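PDB 6WM6: extracellular solute-binding protein, family 5 from Chelativorans sp., which binds EDTA and other aminopolycarboxylates in the periplasm, probably to hand them to an ABC transporter for uptake. Local coordinates for residues A[132-137]-A[188-193]; A[309-314]-A[454-459]. One frame throughout, in Å; residues are numbered along the deposited sequence.

Both interactions are largely buried, yet they lie on opposite sides of the chain's centre, with their own centres about 39 Å apart, and share no helix or strand. Interaction 1 sets helix 131-141 against the irregular chain leading into helix 193-196; one carboxylate-to-amide bond, one bridging water and aromatic packing hold it. Interaction 2 joins strands 305-311 and 456-462 within a mixed sheet, so most of its bonds run between backbones, and its side chains divide between a leucine and methionine face and a more polar one. Asp132 lends interaction 1 an exposed margin, whereas every touching residue of interaction 2 is buried.

Interaction 1. Residues A[132-137]-A[188-193]; sequences DDFIYF and MFLYPA
The carbonyl oxygen Phe189 O sits over the centre of the Phe137 ring, 3.2 Å above its plane. Phe137 reaches this spot with CG anti to its backbone N (chi1 -172°), and its CD1 also meets the edge of the Tyr191 ring at CD2 (4.2 Å). Leu190 spreads its methyls between the two phenylalanines: CD1 touches Phe134 CE1 at 3.8 Å, while CD2 lies over a face of that ring and approaches Phe137 CB. An alanine in place of Phe137 would remove the ring under Phe189 O and probably loosen the packing against Tyr191 CD2. At the other end, Asp133 OD1 accepts a nearly straight bond from Ala193 N (2.8 Å, 166°), the amide just after the N-cap residue Pro192. A water gives a hydrogen to Asp133 O and accepts one from Tyr191 N, joining helix 131-141 to the loop that leads into helix 193-196. Farther out, Trp123 and the backbone N of Thr130 hold Asp133 OD2, and His157 meets Phe137 edge-to-face. With several N-H groups and a helix start around it, the Asp133 carboxylate is likely to stay ionised, whereas buried Phe189 O has no hydrogen-bond partner in the model, and the Phe137 pi face probably compensates little.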
loop_
_atom_site.group_PDB
_atom_site.type_symbol
_atom_site.label_atom_id
_atom_site.label_comp_id
_atom_site.label_asym_id
_atom_site.label_seq_id
_atom_site.Cartn_x
_atom_site.Cartn_y
_atom_site.Cartn_z
ATOM N N ASP A 132 -20.997 19.165 -3.305
ATOM C CA ASP A 132 -21.587 18.153 -4.178
ATOM C C ASP A 132 -20.598 17.013 -4.409
ATOM O O ASP A 132 -20.966 15.835 -4.489
ATOM C CB ASP A 132 -21.941 18.732 -5.547
ATOM C CG ASP A 132 -23.149 19.631 -5.537
ATOM O OD1 ASP A 132 -23.890 19.692 -4.533
ATOM O OD2 ASP A 132 -23.374 20.278 -6.593
ATOM N N ASP A 133 -19.320 17.356 -4.536
ATOM C CA ASP A 133 -18.302 16.354 -4.792
ATOM C C ASP A 133 -18.009 15.521 -3.545
ATOM O O ASP A 133 -17.814 14.302 -3.646
ATOM C CB ASP A 133 -17.046 17.047 -5.329
ATOM C CG ASP A 133 -17.344 17.858 -6.583
ATOM O OD1 ASP A 133 -17.963 17.285 -7.511
ATOM O OD2 ASP A 133 -17.011 19.063 -6.625
ATOM N N PHE A 134 -17.978 16.149 -2.365
ATOM C CA PHE A 134 -17.839 15.383 -1.129
ATOM C C PHE A 134 -19.027 14.439 -0.961
ATOM O O PHE A 134 -18.848 13.270 -0.619
ATOM C CB PHE A 134 -17.732 16.323 0.086
ATOM C CG PHE A 134 -16.362 16.925 0.291
ATOM C CD1 PHE A 134 -15.863 17.877 -0.582
ATOM C CD2 PHE A 134 -15.592 16.552 1.380
ATOM C CE1 PHE A 134 -14.598 18.430 -0.379
ATOM C CE2 PHE A 134 -14.329 17.100 1.592
ATOM C CZ PHE A 134 -13.844 18.039 0.707
ATOM N N ILE A 135 -20.247 14.931 -1.194
ATOM C CA ILE A 135 -21.444 14.125 -0.981
ATOM C C ILE A 135 -21.488 12.950 -1.946
ATOM O O ILE A 135 -21.800 11.817 -1.541
ATOM C CB ILE A 135 -22.698 15.021 -1.068
ATOM C CG1 ILE A 135 -22.743 15.915 0.171
ATOM C CG2 ILE A 135 -23.957 14.184 -1.161
ATOM C CD1 ILE A 135 -23.715 17.070 0.069
ATOM N N TYR A 136 -21.168 13.179 -3.225
ATOM C CA TYR A 136 -21.140 12.069 -4.174
ATOM C C TYR A 136 -20.167 10.991 -3.714
ATOM O O TYR A 136 -20.511 9.802 -3.660
ATOM C CB TYR A 136 -20.784 12.559 -5.581
ATOM C CG TYR A 136 -20.625 11.445 -6.588
ATOM C CD1 TYR A 136 -21.725 10.954 -7.276
ATOM C CD2 TYR A 136 -19.394 10.873 -6.843
ATOM C CE1 TYR A 136 -21.588 9.922 -8.210
ATOM C CE2 TYR A 136 -19.245 9.843 -7.754
ATOM C CZ TYR A 136 -20.344 9.371 -8.434
ATOM O OH TYR A 136 -20.172 8.343 -9.331
ATOM N N PHE A 137 -18.943 11.378 -3.368
ATOM C CA PHE A 137 -17.972 10.360 -2.996
ATOM C C PHE A 137 -18.411 9.593 -1.759
ATOM O O PHE A 137 -18.332 8.355 -1.716
ATOM C CB PHE A 137 -16.598 10.978 -2.778
ATOM C CG PHE A 137 -15.512 9.956 -2.586
ATOM C CD1 PHE A 137 -15.268 9.009 -3.565
ATOM C CD2 PHE A 137 -14.771 9.908 -1.423
ATOM C CE1 PHE A 137 -14.288 8.059 -3.417
ATOM C CE2 PHE A 137 -13.768 8.956 -1.257
ATOM C CZ PHE A 137 -13.526 8.031 -2.256
ATOM N N MET A 188 -9.954 11.277 0.202
ATOM C CA MET A 188 -8.624 11.368 -0.377
ATOM C C MET A 188 -8.672 11.369 -1.895
ATOM O O MET A 188 -7.657 11.679 -2.539
ATOM C CB MET A 188 -7.709 10.261 0.141
ATOM C CG MET A 188 -6.238 10.501 -0.202
ATOM S SD MET A 188 -5.066 9.419 0.632
ATOM C CE MET A 188 -5.183 10.023 2.299
ATOM N N PHE A 189 -9.802 10.990 -2.485
ATOM C CA PHE A 189 -9.961 10.953 -3.929
ATOM C C PHE A 189 -11.352 11.475 -4.237
ATOM O O PHE A 189 -12.345 10.818 -3.901
ATOM C CB PHE A 189 -9.790 9.536 -4.470
ATOM C CG PHE A 189 -8.485 8.901 -4.071
ATOM C CD1 PHE A 189 -7.330 9.169 -4.760
ATOM C CD2 PHE A 189 -8.453 8.048 -2.987
ATOM C CE1 PHE A 189 -6.120 8.589 -4.353
ATOM C CE2 PHE A 189 -7.243 7.462 -2.584
ATOM C CZ PHE A 189 -6.098 7.744 -3.278
ATOM N N LEU A 190 -11.445 12.650 -4.844
ATOM C CA LEU A 190 -12.717 13.263 -5.193
ATOM C C LEU A 190 -12.921 13.237 -6.704
ATOM O O LEU A 190 -11.977 13.433 -7.471
ATOM C CB LEU A 190 -12.775 14.714 -4.692
ATOM C CG LEU A 190 -12.793 14.869 -3.177
ATOM C CD1 LEU A 190 -12.623 16.322 -2.790
ATOM C CD2 LEU A 190 -14.100 14.324 -2.622
ATOM N N TYR A 191 -14.170 13.015 -7.119
ATOM C CA TYR A 191 -14.579 12.885 -8.509
ATOM C C TYR A 191 -15.639 13.927 -8.832
ATOM O O TYR A 191 -16.385 14.376 -7.950
ATOM C CB TYR A 191 -15.072 11.453 -8.780
ATOM C CG TYR A 191 -13.945 10.470 -8.554
ATOM C CD1 TYR A 191 -13.049 10.173 -9.578
ATOM C CD2 TYR A 191 -13.713 9.897 -7.309
ATOM C CE1 TYR A 191 -11.987 9.322 -9.384
ATOM C CE2 TYR A 191 -12.638 9.030 -7.104
ATOM C CZ TYR A 191 -11.785 8.751 -8.151
ATOM O OH TYR A 191 -10.683 7.911 -7.957
ATOM N N PRO A 192 -15.745 14.346 -10.103
ATOM C CA PRO A 192 -16.668 15.446 -10.433
ATOM C C PRO A 192 -18.132 15.012 -10.462
ATOM O O PRO A 192 -18.618 14.414 -11.444
ATOM C CB PRO A 192 -16.175 15.910 -11.808
ATOM C CG PRO A 192 -15.558 14.666 -12.404
ATOM C CD PRO A 192 -14.876 13.992 -11.238
ATOM N N ALA A 193 -18.856 15.371 -9.402
ATOM C CA ALA A 193 -20.249 14.956 -9.260
ATOM C C ALA A 193 -21.110 15.482 -10.393
ATOM O O ALA A 193 -22.015 14.788 -10.857
ATOM C CB ALA A 193 -20.803 15.436 -7.920
HETATM O O HOH W 1 -16.701 12.821 -5.747
#

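Interaction 2. Residues A[309-314]-A[454-459]; sequences MGLNSK and FDLHLN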
loop_
_atom_site.group_PDB
_atom_site.type_symbol
_atom_site.label_atom_id
_atom_site.label_comp_id
_atom_site.label_asym_id
_atom_site.label_seq_id
_atom_site.Cartn_x
_atom_site.Cartn_y
_atom_site.Cartn_z
ATOM N N MET A 309 5.205 -14.317 5.955
ATOM C CA MET A 309 4.779 -15.672 5.651
ATOM C C MET A 309 3.490 -15.931 6.420
ATOM O O MET A 309 3.468 -15.860 7.658
ATOM C CB MET A 309 5.812 -16.710 6.045
ATOM C CG MET A 309 5.422 -18.090 5.516
ATOM S SD MET A 309 6.538 -19.406 6.019
ATOM C CE MET A 309 6.234 -19.465 7.784
ATOM N N GLY A 310 2.423 -16.242 5.700
ATOM C CA GLY A 310 1.176 -16.619 6.321
ATOM C C GLY A 310 1.071 -18.132 6.427
ATOM O O GLY A 310 1.638 -18.872 5.622
ATOM N N LEU A 311 0.351 -18.587 7.439
ATOM C CA LEU A 311 0.219 -20.001 7.755
ATOM C C LEU A 311 -1.272 -20.326 7.788
ATOM O O LEU A 311 -2.061 -19.590 8.375
ATOM C CB LEU A 311 0.886 -20.342 9.093
ATOM C CG LEU A 311 2.367 -19.986 9.188
ATOM C CD1 LEU A 311 2.558 -18.566 9.708
ATOM C CD2 LEU A 311 3.111 -20.975 10.092
ATOM N N ASN A 312 -1.646 -21.424 7.134
ATOM C CA ASN A 312 -3.064 -21.748 6.972
ATOM C C ASN A 312 -3.603 -22.365 8.262
ATOM O O ASN A 312 -3.551 -23.571 8.474
ATOM C CB ASN A 312 -3.218 -22.703 5.808
ATOM C CG ASN A 312 -4.653 -22.979 5.482
ATOM O OD1 ASN A 312 -5.545 -22.587 6.228
ATOM N ND2 ASN A 312 -4.879 -23.624 4.353
ATOM N N SER A 313 -4.165 -21.528 9.133
ATOM C CA SER A 313 -4.715 -22.017 10.393
ATOM C C SER A 313 -6.086 -22.648 10.203
ATOM O O SER A 313 -6.606 -23.241 11.165
ATOM C CB SER A 313 -4.814 -20.914 11.442
ATOM O OG SER A 313 -5.913 -20.042 11.201
ATOM N N LYS A 314 -6.673 -22.519 9.009
ATOM C CA LYS A 314 -8.032 -23.023 8.789
ATOM C C LYS A 314 -8.052 -24.498 8.437
ATOM O O LYS A 314 -9.049 -25.183 8.728
ATOM C CB LYS A 314 -8.711 -22.259 7.657
ATOM C CG LYS A 314 -8.916 -20.785 7.914
ATOM C CD LYS A 314 -9.588 -20.145 6.700
ATOM C CE LYS A 314 -9.435 -18.644 6.699
ATOM N NZ LYS A 314 -10.131 -18.037 5.531
ATOM N N PHE A 454 -3.171 -24.274 0.030
ATOM C CA PHE A 454 -1.849 -23.854 0.492
ATOM C C PHE A 454 -1.697 -24.227 1.959
ATOM O O PHE A 454 -2.671 -24.398 2.688
ATOM C CB PHE A 454 -1.616 -22.331 0.328
ATOM C CG PHE A 454 -2.280 -21.497 1.394
ATOM C CD1 PHE A 454 -3.651 -21.325 1.396
ATOM C CD2 PHE A 454 -1.543 -20.909 2.392
ATOM C CE1 PHE A 454 -4.282 -20.575 2.362
ATOM C CE2 PHE A 454 -2.159 -20.151 3.383
ATOM C CZ PHE A 454 -3.526 -19.978 3.368
ATOM N N ASP A 455 -0.448 -24.303 2.404
ATOM C CA ASP A 455 -0.128 -24.380 3.824
ATOM C C ASP A 455 0.626 -23.167 4.326
ATOM O O ASP A 455 0.364 -22.697 5.444
ATOM C CB ASP A 455 0.691 -25.653 4.079
ATOM C CG ASP A 455 -0.014 -26.898 3.608
ATOM O OD1 ASP A 455 -1.153 -27.142 4.081
ATOM O OD2 ASP A 455 0.495 -27.615 2.716
ATOM N N LEU A 456 1.548 -22.642 3.505
ATOM C CA LEU A 456 2.341 -21.466 3.821
ATOM C C LEU A 456 2.310 -20.569 2.592
ATOM O O LEU A 456 2.233 -21.048 1.458
ATOM C CB LEU A 456 3.793 -21.860 4.114
ATOM C CG LEU A 456 4.006 -22.872 5.252
ATOM C CD1 LEU A 456 5.472 -23.339 5.258
ATOM C CD2 LEU A 456 3.652 -22.270 6.580
ATOM N N HIS A 457 2.337 -19.259 2.814
ATOM C CA HIS A 457 2.264 -18.305 1.699
ATOM C C HIS A 457 3.133 -17.090 1.995
ATOM O O HIS A 457 2.966 -16.457 3.040
ATOM C CB HIS A 457 0.817 -17.858 1.451
ATOM C CG HIS A 457 0.639 -16.933 0.290
ATOM N ND1 HIS A 457 0.705 -17.362 -1.009
ATOM C CD2 HIS A 457 0.420 -15.596 0.235
ATOM C CE1 HIS A 457 0.503 -16.336 -1.823
ATOM N NE2 HIS A 457 0.314 -15.254 -1.093
ATOM N N LEU A 458 4.066 -16.778 1.086
ATOM C CA LEU A 458 4.921 -15.604 1.196
ATOM C C LEU A 458 4.390 -14.515 0.287
ATOM O O LEU A 458 4.182 -14.739 -0.899
ATOM C CB LEU A 458 6.347 -15.943 0.759
ATOM C CG LEU A 458 7.214 -16.764 1.671
ATOM C CD1 LEU A 458 8.414 -17.300 0.903
ATOM C CD2 LEU A 458 7.691 -15.919 2.837
ATOM N N ASN A 459 4.175 -13.337 0.847
ATOM C CA ASN A 459 3.649 -12.201 0.075
ATOM C C ASN A 459 3.974 -10.940 0.878
ATOM O O ASN A 459 4.823 -10.964 1.778
ATOM C CB ASN A 459 2.146 -12.420 -0.190
ATOM C CG ASN A 459 1.649 -11.784 -1.467
ATOM O OD1 ASN A 459 2.050 -10.680 -1.842
ATOM N ND2 ASN A 459 0.737 -12.480 -2.139
#
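Asn312 lays its amide nearly flat on the Phe454 ring, the planes only 10° apart, and at the same time bonds to that residue's own backbone. ND2 of Asn312 donates to Phe454 O at 2.9 Å, almost perfectly straight (177°) and in the planes of both amide and carbonyl; its stronger partner is Ser451 O, so two carbonyls grip the one nitrogen. The CB of Asn312 stands over the ring face, 3.7 Å from Phe454 CZ, as a CH-pi contact. Phe454 can fold beneath it because its CG takes the crowded position between backbone N and carbonyl carbon (chi1 78°). On the other branch, Asn312 OD1 accepts from Lys314 N, an Asx turn that fixes the amide's rotation as the chain leaves the strand. Asn312 N meanwhile reaches Asp455 O (2.9 Å), approaching from above the carbonyl plane. Beyond this the strands run antiparallel. Gly310 and His457 form the hydrogen-bonded pair, with Gly310 N to His457 O the shorter bond at 2.7 Å; Met309 with Leu458 and Leu311 with Leu456 are the non-hydrogen-bonded pairs flanking it. Strand 305-311 also pairs with 524-537, and 456-462 with 407-410, so both are interior strands of the mixed sheet, consistent with an alpha/beta lobe of a periplasmic binding protein. On the leucine face, Leu456 CD2 nestles against Leu311 CG (3.7 Å), the two side chains lying side by side, and meets Met309 CE, the tip of a chain bent at its last torsion. Met309 CB touches Leu458 CD2 at 3.8 Å; helices 321-330 and 416-429 cover this side. On the opposite face, His457 NE2 accepts from Asn459 ND2 (3.0 Å) while ND1 bonds to Ser410 OG, an arrangement that would suit a neutral ring protonated at ND1.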